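Local coordinates for protein 11R-lipoxygenase (Gersemia fruticosa, PDB 3VF1) that probably adds molecular oxygen to polyunsaturated fatty acids, as a calcium-dependent lipoxygenase with a single non-heme iron, at residues K43-D48 / V147-E152; I83-L88 / V132-K137; I101-I106 / K118-C123. One frame throughout, in Å; residues are numbered along the deposited sequence.

Contact 1 (K43-D48 / V147-E152)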
loop_
_atom_site.group_PDB
_atom_site.type_symbol
_atom_site.label_atom_id
_atom_site.label_comp_id
_atom_site.label_asym_id
_atom_site.label_seq_id
_atom_site.Cartn_x
_atom_site.Cartn_y
_atom_site.Cartn_z
ATOM N N LYS A 43 -4.736 -11.257 -35.854
ATOM C CA LYS A 43 -4.373 -12.564 -36.394
ATOM C C LYS A 43 -4.634 -13.659 -35.368
ATOM O O LYS A 43 -4.014 -13.685 -34.304
ATOM C CB LYS A 43 -2.901 -12.592 -36.809
ATOM C CG LYS A 43 -2.431 -13.960 -37.294
ATOM C CD LYS A 43 -1.010 -13.921 -37.843
ATOM C CE LYS A 43 0.009 -13.631 -36.757
ATOM N NZ LYS A 43 1.404 -13.775 -37.258
ATOM N N LEU A 44 -5.550 -14.564 -35.692
ATOM C CA LEU A 44 -5.878 -15.667 -34.799
ATOM C C LEU A 44 -4.842 -16.776 -34.934
ATOM O O LEU A 44 -4.190 -16.905 -35.970
ATOM C CB LEU A 44 -7.267 -16.217 -35.122
ATOM C CG LEU A 44 -8.354 -15.166 -35.367
ATOM C CD1 LEU A 44 -9.731 -15.815 -35.398
ATOM C CD2 LEU A 44 -8.296 -14.071 -34.316
ATOM N N THR A 45 -4.688 -17.571 -33.880
ATOM C CA THR A 45 -3.767 -18.701 -33.898
ATOM C C THR A 45 -4.379 -19.893 -33.176
ATOM O O THR A 45 -4.801 -19.786 -32.025
ATOM C CB THR A 45 -2.422 -18.352 -33.238
ATOM O OG1 THR A 45 -1.794 -17.284 -33.958
ATOM C CG2 THR A 45 -1.500 -19.562 -33.229
ATOM N N GLY A 46 -4.424 -21.031 -33.861
ATOM C CA GLY A 46 -5.024 -22.228 -33.305
ATOM C C GLY A 46 -4.105 -22.932 -32.325
ATOM O O GLY A 46 -2.901 -22.673 -32.290
ATOM N N LYS A 47 -4.677 -23.830 -31.531
ATOM C CA LYS A 47 -3.917 -24.566 -30.528
ATOM C C LYS A 47 -2.774 -25.355 -31.161
ATOM O O LYS A 47 -1.741 -25.580 -30.528
ATOM C CB LYS A 47 -4.839 -25.514 -29.757
ATOM C CG LYS A 47 -4.134 -26.338 -28.689
ATOM C CD LYS A 47 -5.128 -27.088 -27.812
ATOM C CE LYS A 47 -5.985 -28.046 -28.626
ATOM N NZ LYS A 47 -6.943 -28.806 -27.774
ATOM N N ASP A 48 -2.960 -25.769 -32.410
ATOM C CA ASP A 48 -1.975 -26.603 -33.090
ATOM C C ASP A 48 -1.120 -25.819 -34.086
ATOM O O ASP A 48 -0.483 -26.407 -34.960
ATOM C CB ASP A 48 -2.672 -27.768 -33.796
ATOM C CG ASP A 48 -3.343 -28.720 -32.822
ATOM O OD1 ASP A 48 -2.657 -29.628 -32.307
ATOM O OD2 ASP A 48 -4.557 -28.561 -32.569
ATOM N N VAL A 147 1.314 -26.445 -24.882
ATOM C CA VAL A 147 1.704 -26.953 -26.194
ATOM C C VAL A 147 2.743 -26.047 -26.854
ATOM O O VAL A 147 3.041 -24.963 -26.354
ATOM C CB VAL A 147 0.482 -27.109 -27.116
ATOM C CG1 VAL A 147 -0.498 -28.112 -26.517
ATOM C CG2 VAL A 147 -0.194 -25.766 -27.348
ATOM N N LYS A 148 3.288 -26.499 -27.979
ATOM C CA LYS A 148 4.421 -25.829 -28.616
ATOM C C LYS A 148 4.169 -24.347 -28.878
ATOM O O LYS A 148 5.002 -23.505 -28.543
ATOM C CB LYS A 148 4.785 -26.537 -29.924
ATOM C CG LYS A 148 6.068 -26.025 -30.563
ATOM C CD LYS A 148 6.603 -26.992 -31.607
ATOM C CE LYS A 148 7.980 -26.571 -32.101
ATOM N NZ LYS A 148 8.609 -27.603 -32.972
ATOM N N THR A 149 3.029 -24.029 -29.482
ATOM C CA THR A 149 2.710 -22.645 -29.819
ATOM C C THR A 149 2.673 -21.763 -28.571
ATOM O O THR A 149 3.161 -20.631 -28.587
ATOM C CB THR A 149 1.369 -22.533 -30.581
ATOM O OG1 THR A 149 1.097 -21.156 -30.870
ATOM C CG2 THR A 149 0.221 -23.113 -29.768
ATOM N N ILE A 150 2.100 -22.289 -27.491
ATOM C CA ILE A 150 2.059 -21.575 -26.219
ATOM C C ILE A 150 3.468 -21.443 -25.651
ATOM O O ILE A 150 3.903 -20.353 -25.281
ATOM C CB ILE A 150 1.196 -22.318 -25.181
ATOM C CG1 ILE A 150 -0.248 -22.454 -25.671
ATOM C CG2 ILE A 150 1.231 -21.593 -23.842
ATOM C CD1 ILE A 150 -1.013 -21.154 -25.701
ATOM N N ALA A 151 4.173 -22.568 -25.593
ATOM C CA ALA A 151 5.493 -22.633 -24.978
ATOM C C ALA A 151 6.495 -21.694 -25.647
ATOM O O ALA A 151 7.375 -21.143 -24.984
ATOM C CB ALA A 151 6.010 -24.064 -25.013
ATOM N N GLU A 152 6.366 -21.515 -26.956
ATOM C CA GLU A 152 7.282 -20.652 -27.694
ATOM C C GLU A 152 6.921 -19.183 -27.513
ATOM O O GLU A 152 7.795 -18.317 -27.512
ATOM C CB GLU A 152 7.284 -21.012 -29.181
ATOM C CG GLU A 152 7.967 -22.335 -29.493
ATOM C CD GLU A 152 8.063 -22.608 -30.982
ATOM O OE1 GLU A 152 7.499 -21.821 -31.773
ATOM O OE2 GLU A 152 8.707 -23.611 -31.360
#

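Contact 2 (I83-L88 / V132-K137)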
loop_
_atom_site.group_PDB
_atom_site.type_symbol
_atom_site.label_atom_id
_atom_site.label_comp_id
_atom_site.label_asym_id
_atom_site.label_seq_id
_atom_site.Cartn_x
_atom_site.Cartn_y
_atom_site.Cartn_z
ATOM N N ILE A 83 -8.846 -21.668 -30.884
ATOM C CA ILE A 83 -7.992 -20.490 -30.827
ATOM C C ILE A 83 -7.298 -20.421 -29.472
ATOM O O ILE A 83 -7.951 -20.321 -28.432
ATOM C CB ILE A 83 -8.789 -19.191 -31.048
ATOM C CG1 ILE A 83 -9.757 -19.344 -32.225
ATOM C CG2 ILE A 83 -7.834 -18.029 -31.294
ATOM C CD1 ILE A 83 -10.680 -18.164 -32.415
ATOM N N ALA A 84 -5.971 -20.479 -29.491
ATOM C CA ALA A 84 -5.187 -20.457 -28.263
ATOM C C ALA A 84 -4.786 -19.031 -27.899
ATOM O O ALA A 84 -4.646 -18.702 -26.722
ATOM C CB ALA A 84 -3.954 -21.328 -28.416
ATOM N N MET A 85 -4.604 -18.192 -28.913
ATOM C CA MET A 85 -4.191 -16.813 -28.694
ATOM C C MET A 85 -4.495 -15.950 -29.913
ATOM O O MET A 85 -4.782 -16.460 -30.994
ATOM C CB MET A 85 -2.695 -16.757 -28.386
ATOM C CG MET A 85 -1.809 -17.148 -29.555
ATOM S SD MET A 85 -0.069 -17.269 -29.102
ATOM C CE MET A 85 -0.101 -18.703 -28.033
ATOM N N ILE A 86 -4.430 -14.636 -29.723
ATOM C CA ILE A 86 -4.636 -13.686 -30.807
ATOM C C ILE A 86 -3.499 -12.677 -30.804
ATOM O O ILE A 86 -2.857 -12.461 -29.779
ATOM C CB ILE A 86 -5.968 -12.927 -30.652
ATOM C CG1 ILE A 86 -5.901 -11.966 -29.461
ATOM C CG2 ILE A 86 -7.121 -13.910 -30.491
ATOM C CD1 ILE A 86 -7.174 -11.176 -29.228
ATOM N N THR A 87 -3.252 -12.062 -31.954
ATOM C CA THR A 87 -2.226 -11.034 -32.059
ATOM C C THR A 87 -2.839 -9.747 -32.595
ATOM O O THR A 87 -3.595 -9.765 -33.565
ATOM C CB THR A 87 -1.076 -11.475 -32.980
ATOM O OG1 THR A 87 -0.588 -12.756 -32.560
ATOM C CG2 THR A 87 0.059 -10.464 -32.940
ATOM N N LEU A 88 -2.508 -8.631 -31.955
ATOM C CA LEU A 88 -3.075 -7.340 -32.318
ATOM C C LEU A 88 -1.974 -6.375 -32.734
ATOM O O LEU A 88 -0.924 -6.305 -32.096
ATOM C CB LEU A 88 -3.866 -6.767 -31.142
ATOM C CG LEU A 88 -5.111 -7.568 -30.755
ATOM C CD1 LEU A 88 -5.599 -7.174 -29.370
ATOM C CD2 LEU A 88 -6.212 -7.372 -31.787
ATOM N N VAL A 132 0.108 -9.541 -28.012
ATOM C CA VAL A 132 -0.368 -10.917 -28.110
ATOM C C VAL A 132 -1.120 -11.307 -26.838
ATOM O O VAL A 132 -0.611 -11.150 -25.730
ATOM C CB VAL A 132 0.788 -11.911 -28.354
ATOM C CG1 VAL A 132 1.842 -11.810 -27.254
ATOM C CG2 VAL A 132 0.253 -13.334 -28.459
ATOM N N VAL A 133 -2.336 -11.814 -27.011
ATOM C CA VAL A 133 -3.201 -12.141 -25.884
ATOM C C VAL A 133 -3.601 -13.613 -25.901
ATOM O O VAL A 133 -4.168 -14.097 -26.879
ATOM C CB VAL A 133 -4.481 -11.282 -25.910
ATOM C CG1 VAL A 133 -5.319 -11.535 -24.665
ATOM C CG2 VAL A 133 -4.129 -9.808 -26.032
ATOM N N TYR A 134 -3.307 -14.319 -24.815
ATOM C CA TYR A 134 -3.687 -15.723 -24.691
ATOM C C TYR A 134 -5.175 -15.847 -24.413
ATOM O O TYR A 134 -5.843 -14.862 -24.100
ATOM C CB TYR A 134 -2.928 -16.395 -23.547
ATOM C CG TYR A 134 -1.424 -16.302 -23.641
ATOM C CD1 TYR A 134 -0.689 -17.267 -24.315
ATOM C CD2 TYR A 134 -0.738 -15.259 -23.038
ATOM C CE1 TYR A 134 0.686 -17.189 -24.392
ATOM C CE2 TYR A 134 0.632 -15.174 -23.112
ATOM C CZ TYR A 134 1.339 -16.138 -23.789
ATOM O OH TYR A 134 2.707 -16.037 -23.850
ATOM N N GLU A 135 -5.688 -17.067 -24.519
ATOM C CA GLU A 135 -7.064 -17.354 -24.137
ATOM C C GLU A 135 -7.127 -17.476 -22.615
ATOM O O GLU A 135 -6.137 -17.827 -21.976
ATOM C CB GLU A 135 -7.543 -18.639 -24.816
ATOM C CG GLU A 135 -9.055 -18.799 -24.876
ATOM C CD GLU A 135 -9.640 -19.393 -23.608
ATOM O OE1 GLU A 135 -8.885 -20.028 -22.842
ATOM O OE2 GLU A 135 -10.858 -19.229 -23.380
ATOM N N GLY A 136 -8.292 -17.179 -22.044
ATOM C CA GLY A 136 -8.459 -17.103 -20.599
ATOM C C GLY A 136 -7.720 -18.158 -19.795
ATOM O O GLY A 136 -7.024 -17.834 -18.832
ATOM N N LYS A 137 -7.878 -19.419 -20.187
ATOM C CA LYS A 137 -7.276 -20.547 -19.476
ATOM C C LYS A 137 -5.847 -20.247 -19.016
ATOM O O LYS A 137 -5.007 -19.821 -19.807
ATOM C CB LYS A 137 -7.279 -21.782 -20.382
ATOM C CG LYS A 137 -7.054 -23.103 -19.667
ATOM C CD LYS A 137 -6.911 -24.241 -20.671
ATOM C CE LYS A 137 -6.780 -25.596 -19.987
ATOM N NZ LYS A 137 -8.073 -26.077 -19.420
#

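Contact 3 (I101-I106 / K118-C123)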
loop_
_atom_site.group_PDB
_atom_site.type_symbol
_atom_site.label_atom_id
_atom_site.label_comp_id
_atom_site.label_asym_id
_atom_site.label_seq_id
_atom_site.Cartn_x
_atom_site.Cartn_y
_atom_site.Cartn_z
ATOM N N ILE A 101 -8.157 -2.070 -24.841
ATOM C CA ILE A 101 -9.146 -3.129 -24.997
ATOM C C ILE A 101 -9.330 -3.931 -23.712
ATOM O O ILE A 101 -8.363 -4.425 -23.131
ATOM C CB ILE A 101 -8.744 -4.087 -26.133
ATOM C CG1 ILE A 101 -8.654 -3.322 -27.456
ATOM C CG2 ILE A 101 -9.741 -5.232 -26.245
ATOM C CD1 ILE A 101 -8.103 -4.136 -28.605
ATOM N N ALA A 102 -10.580 -4.053 -23.275
ATOM C CA ALA A 102 -10.908 -4.855 -22.105
ATOM C C ALA A 102 -10.685 -6.330 -22.414
ATOM O O ALA A 102 -9.845 -6.984 -21.795
ATOM C CB ALA A 102 -12.347 -4.612 -21.681
ATOM N N LYS A 103 -11.441 -6.848 -23.378
ATOM C CA LYS A 103 -11.285 -8.232 -23.811
ATOM C C LYS A 103 -11.856 -8.445 -25.208
ATOM O O LYS A 103 -12.623 -7.624 -25.710
ATOM C CB LYS A 103 -11.963 -9.183 -22.823
ATOM C CG LYS A 103 -13.458 -8.964 -22.670
ATOM C CD LYS A 103 -14.023 -9.810 -21.540
ATOM C CE LYS A 103 -15.501 -9.536 -21.315
ATOM N NZ LYS A 103 -16.038 -10.301 -20.156
ATOM N N VAL A 104 -11.470 -9.555 -25.827
ATOM C CA VAL A 104 -11.958 -9.912 -27.153
ATOM C C VAL A 104 -12.685 -11.251 -27.093
ATOM O O VAL A 104 -12.233 -12.186 -26.436
ATOM C CB VAL A 104 -10.805 -10.007 -28.170
ATOM C CG1 VAL A 104 -11.335 -10.406 -29.540
ATOM C CG2 VAL A 104 -10.055 -8.686 -28.247
ATOM N N ILE A 105 -13.818 -11.332 -27.781
ATOM C CA ILE A 105 -14.610 -12.554 -27.822
ATOM C C ILE A 105 -14.775 -13.018 -29.262
ATOM O O ILE A 105 -15.366 -12.318 -30.084
ATOM C CB ILE A 105 -16.005 -12.335 -27.217
ATOM C CG1 ILE A 105 -15.886 -11.777 -25.797
ATOM C CG2 ILE A 105 -16.796 -13.638 -27.226
ATOM C CD1 ILE A 105 -17.208 -11.356 -25.194
ATOM N N ILE A 106 -14.254 -14.201 -29.564
ATOM C CA ILE A 106 -14.323 -14.740 -30.917
ATOM C C ILE A 106 -15.194 -15.988 -30.958
ATOM O O ILE A 106 -14.824 -17.030 -30.420
ATOM C CB ILE A 106 -12.923 -15.091 -31.447
ATOM C CG1 ILE A 106 -12.003 -13.871 -31.352
ATOM C CG2 ILE A 106 -13.011 -15.588 -32.883
ATOM C CD1 ILE A 106 -10.576 -14.142 -31.773
ATOM N N LYS A 118 -17.286 -20.041 -28.053
ATOM C CA LYS A 118 -16.726 -18.720 -27.793
ATOM C C LYS A 118 -15.358 -18.823 -27.128
ATOM O O LYS A 118 -15.157 -19.621 -26.214
ATOM C CB LYS A 118 -17.668 -17.908 -26.903
ATOM C CG LYS A 118 -19.009 -17.597 -27.543
ATOM C CD LYS A 118 -19.915 -16.842 -26.584
ATOM C CE LYS A 118 -21.255 -16.519 -27.223
ATOM N NZ LYS A 118 -22.180 -15.839 -26.277
ATOM N N TYR A 119 -14.420 -18.006 -27.595
ATOM C CA TYR A 119 -13.082 -17.959 -27.022
ATOM C C TYR A 119 -12.812 -16.571 -26.451
ATOM O O TYR A 119 -12.585 -15.617 -27.198
ATOM C CB TYR A 119 -12.038 -18.309 -28.083
ATOM C CG TYR A 119 -12.165 -19.724 -28.605
ATOM C CD1 TYR A 119 -13.216 -20.085 -29.438
ATOM C CD2 TYR A 119 -11.235 -20.698 -28.265
ATOM C CE1 TYR A 119 -13.339 -21.375 -29.915
ATOM C CE2 TYR A 119 -11.350 -21.992 -28.738
ATOM C CZ TYR A 119 -12.403 -22.324 -29.563
ATOM O OH TYR A 119 -12.526 -23.609 -30.039
ATOM N N ILE A 120 -12.843 -16.465 -25.126
ATOM C CA ILE A 120 -12.657 -15.184 -24.455
ATOM C C ILE A 120 -11.171 -14.888 -24.276
ATOM O O ILE A 120 -10.399 -15.760 -23.878
ATOM C CB ILE A 120 -13.329 -15.165 -23.067
ATOM C CG1 ILE A 120 -14.747 -15.740 -23.140
ATOM C CG2 ILE A 120 -13.358 -13.749 -22.512
ATOM C CD1 ILE A 120 -15.703 -14.919 -23.970
ATOM N N PHE A 121 -10.779 -13.652 -24.568
ATOM C CA PHE A 121 -9.387 -13.241 -24.438
ATOM C C PHE A 121 -9.262 -12.023 -23.527
ATOM O O PHE A 121 -9.327 -10.886 -23.995
ATOM C CB PHE A 121 -8.798 -12.936 -25.816
ATOM C CG PHE A 121 -8.779 -14.120 -26.737
ATOM C CD1 PHE A 121 -9.882 -14.428 -27.512
ATOM C CD2 PHE A 121 -7.660 -14.929 -26.823
ATOM C CE1 PHE A 121 -9.868 -15.519 -28.357
ATOM C CE2 PHE A 121 -7.643 -16.021 -27.666
ATOM C CZ PHE A 121 -8.749 -16.314 -28.433
ATOM N N PRO A 122 -9.084 -12.261 -22.217
ATOM C CA PRO A 122 -8.934 -11.174 -21.243
ATOM C C PRO A 122 -7.674 -10.367 -21.530
ATOM O O PRO A 122 -6.578 -10.927 -21.518
ATOM C CB PRO A 122 -8.814 -11.911 -19.901
ATOM C CG PRO A 122 -9.321 -13.296 -20.159
ATOM C CD PRO A 122 -8.983 -13.585 -21.581
ATOM N N CYS A 123 -7.829 -9.072 -21.787
ATOM C CA CYS A 123 -6.718 -8.245 -22.246
ATOM C C CYS A 123 -6.377 -7.135 -21.252
ATOM O O CYS A 123 -5.425 -7.258 -20.480
ATOM C CB CYS A 123 -7.048 -7.651 -23.618
ATOM S SG CYS A 123 -5.738 -6.634 -24.326
#

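Contact 1 (K43-D48 / V147-E152)
Lys47 and Thr149 are the residues whose CA atoms come nearest across the contact, 6.9 Å apart, where the end of a strand passes the first turn of a helix. Residues 43-46 are extended; at Lys47 the chain leaves the strand and turns. Across from it, Val147 sits at the N-cap position and residues 148-152 begin the helix, whose first turn is closed by the bond from Ala151 N to Val147 O at 2.8 Å. No hydrogen bond crosses between the segments. The small interface, 161 Å² in all, is made by methyl groups set against peptide carbonyls, a hydroxyl and the lysine's methylene chain.

Thr149 and Lys47 contribute the two largest shares. Thr149 OG1 lies anti to the backbone N (chi1 179°), which puts CG2 in the crowded position between N and the carbonyl carbon. That methyl meets Lys47 O at 3.2 Å and lies 4.0 Å from Gly46 O. Thr149 OG1 lies 3.9 Å from Thr45 CG2, the two threonine side chains sliding past each other in opposite directions. Lys47 O is also approached by Val147 CG2, at 3.5 Å, so methyls from the N-cap residue and from the residue two further on share one carbonyl. The same Val147 methyl, CG2, reaches the aliphatic part of the lysine, 4.2 Å from Lys47 CG. Beyond that the lysine chain leads away from the helix, and its NZ forms a salt bridge with Glu82.

Strand 40-46 is flanked in its sheet by strand 83-90, where Thr45 makes backbone hydrogen bonds with Ala84 and Met85. Helix 148-164 thus starts against the sheet surface carrying Thr45 and Met85, and Thr149 and Ile150 both rest on the Met85 side chain.

Contact 2 (I83-L88 / V132-K137)
Ile86 and Val133 face each other as an antiparallel hydrogen-bonded pair: Ile86 N donates to Val133 O at 2.9 Å, and Val133 N returns a bond of 2.9 Å to Ile86 O. Both are fairly straight. A third bond, Glu135 N to Ala84 O at 2.9 Å, is more bent, with 138° at the hydrogen. Within the loop after the strand, Lys137 N reaches Glu135 OE1 at 2.9 Å, from above the carboxylate plane. An alanine in place of Glu135 would keep CB beside Ala84 O but would probably leave Lys137 N without this acceptor and the turn through Gly136 less firmly held.

Strand 130-134 is an outermost strand of one sheet of the PLAT beta-sandwich, and strand 83-90 separates it from strand 40-46. On that other flank Ala84 and Met85 both face Thr45, a classic beta bulge.

Met85 lies on the same sheet face as Val132 and Tyr134. Its SD packs on Val132 CG2 at 4.0 Å, then the chain bends (chi3 68°) and places CE 4.0 Å from Tyr134 CE1. Met85 and Tyr134 lie side by side, pointing the same way, and Met85 SD is 5.5 Å from the centroid of the Tyr134 ring, 43° off its normal, an oblique Met-aromatic contact. Tyr134 OH is hydrogen-bonded to Glu157 of helix 148-164, which lies over this face. On the reverse face Ile86 CG1 meets Val133 CB at 3.9 Å, pointing the same way into the sandwich, where both side chains touch Phe121.

Contact 3 (I101-I106 / K118-C123)
Ile120 overlaps Ile105 through a single methyl: Ile120 CD1 lies 3.6 Å from Ile105 CG1 and 3.7 Å from Ile105 CG2. The two isoleucines stand side by side, and the bend at chi2 of Ile120 (-65°) carries CD1 over to its neighbour. Lys103 lies beside Ile120 on the same face, extended beyond CG, with its CD 4.1 Å from Ile120 CG2.

On the reverse face the Phe121 ring meets Ile106 obliquely, CE1 lying 3.8 Å from Ile106 CD1, and it presents an edge to a carbonyl, with Phe121 CD1 3.4 Å from Val104 O and the oxygen in the ring plane. That oxygen also accepts Phe121 N at 2.8 Å, the donor nearly along the C=O axis, so the oxygen takes the backbone bond while the ring edge of the same residue lies against it. Tyr119 repeats the pattern two residues earlier: Tyr119 CD1, at the ring edge, is 3.6 Å from Ile106 O. The same oxygen accepts the backbone N of Tyr119. The reciprocal donors, Val104 N to Phe121 O and Ile106 N to Tyr119 O, approach from above the carbonyl planes.

Past Lys103 the pairing continues through Cys123 N to Ala102 O. Cys123 SG, anti to the backbone N, comes 3.6 Å from Ile101 O. Here strand 100-109 turns a corner, Ala102 and Lys103 both facing Glu27 of strand 20-28 in a classic beta bulge. The two strands form an antiparallel beta hairpin whose second strand, 116-124, is an outermost strand of one sheet; Val104, Ile106 and Phe121 point into the interior between the two sheets of this C2-like PLAT sandwich.

How the contacts relate
All three contacts belong to the PLAT beta-sandwich or the helix beside it, and none contains an iron ligand. Contacts 1 and 2, centres about 9 Å apart, both reach one sheet, through its neighbouring strands 40-46 and 83-90, joined by the probable hydrogen bond Ala84 N to Thr45 O at 2.9 Å. Contact 3 lies in the opposing sheet, its centre about 8 Å from that of contact 2 and about 16 Å from that of contact 1. A probable bond of 3.1 Å from Gly136 N to Ile120 O ties the loop after strand 130-134 to strand 116-124. Along the chain, contact 3 nests inside contact 2, and contact 2 inside contact 1. Ile101 lies about 9 Å, side chain to side chain, from Asp98, a predicted calcium ligand.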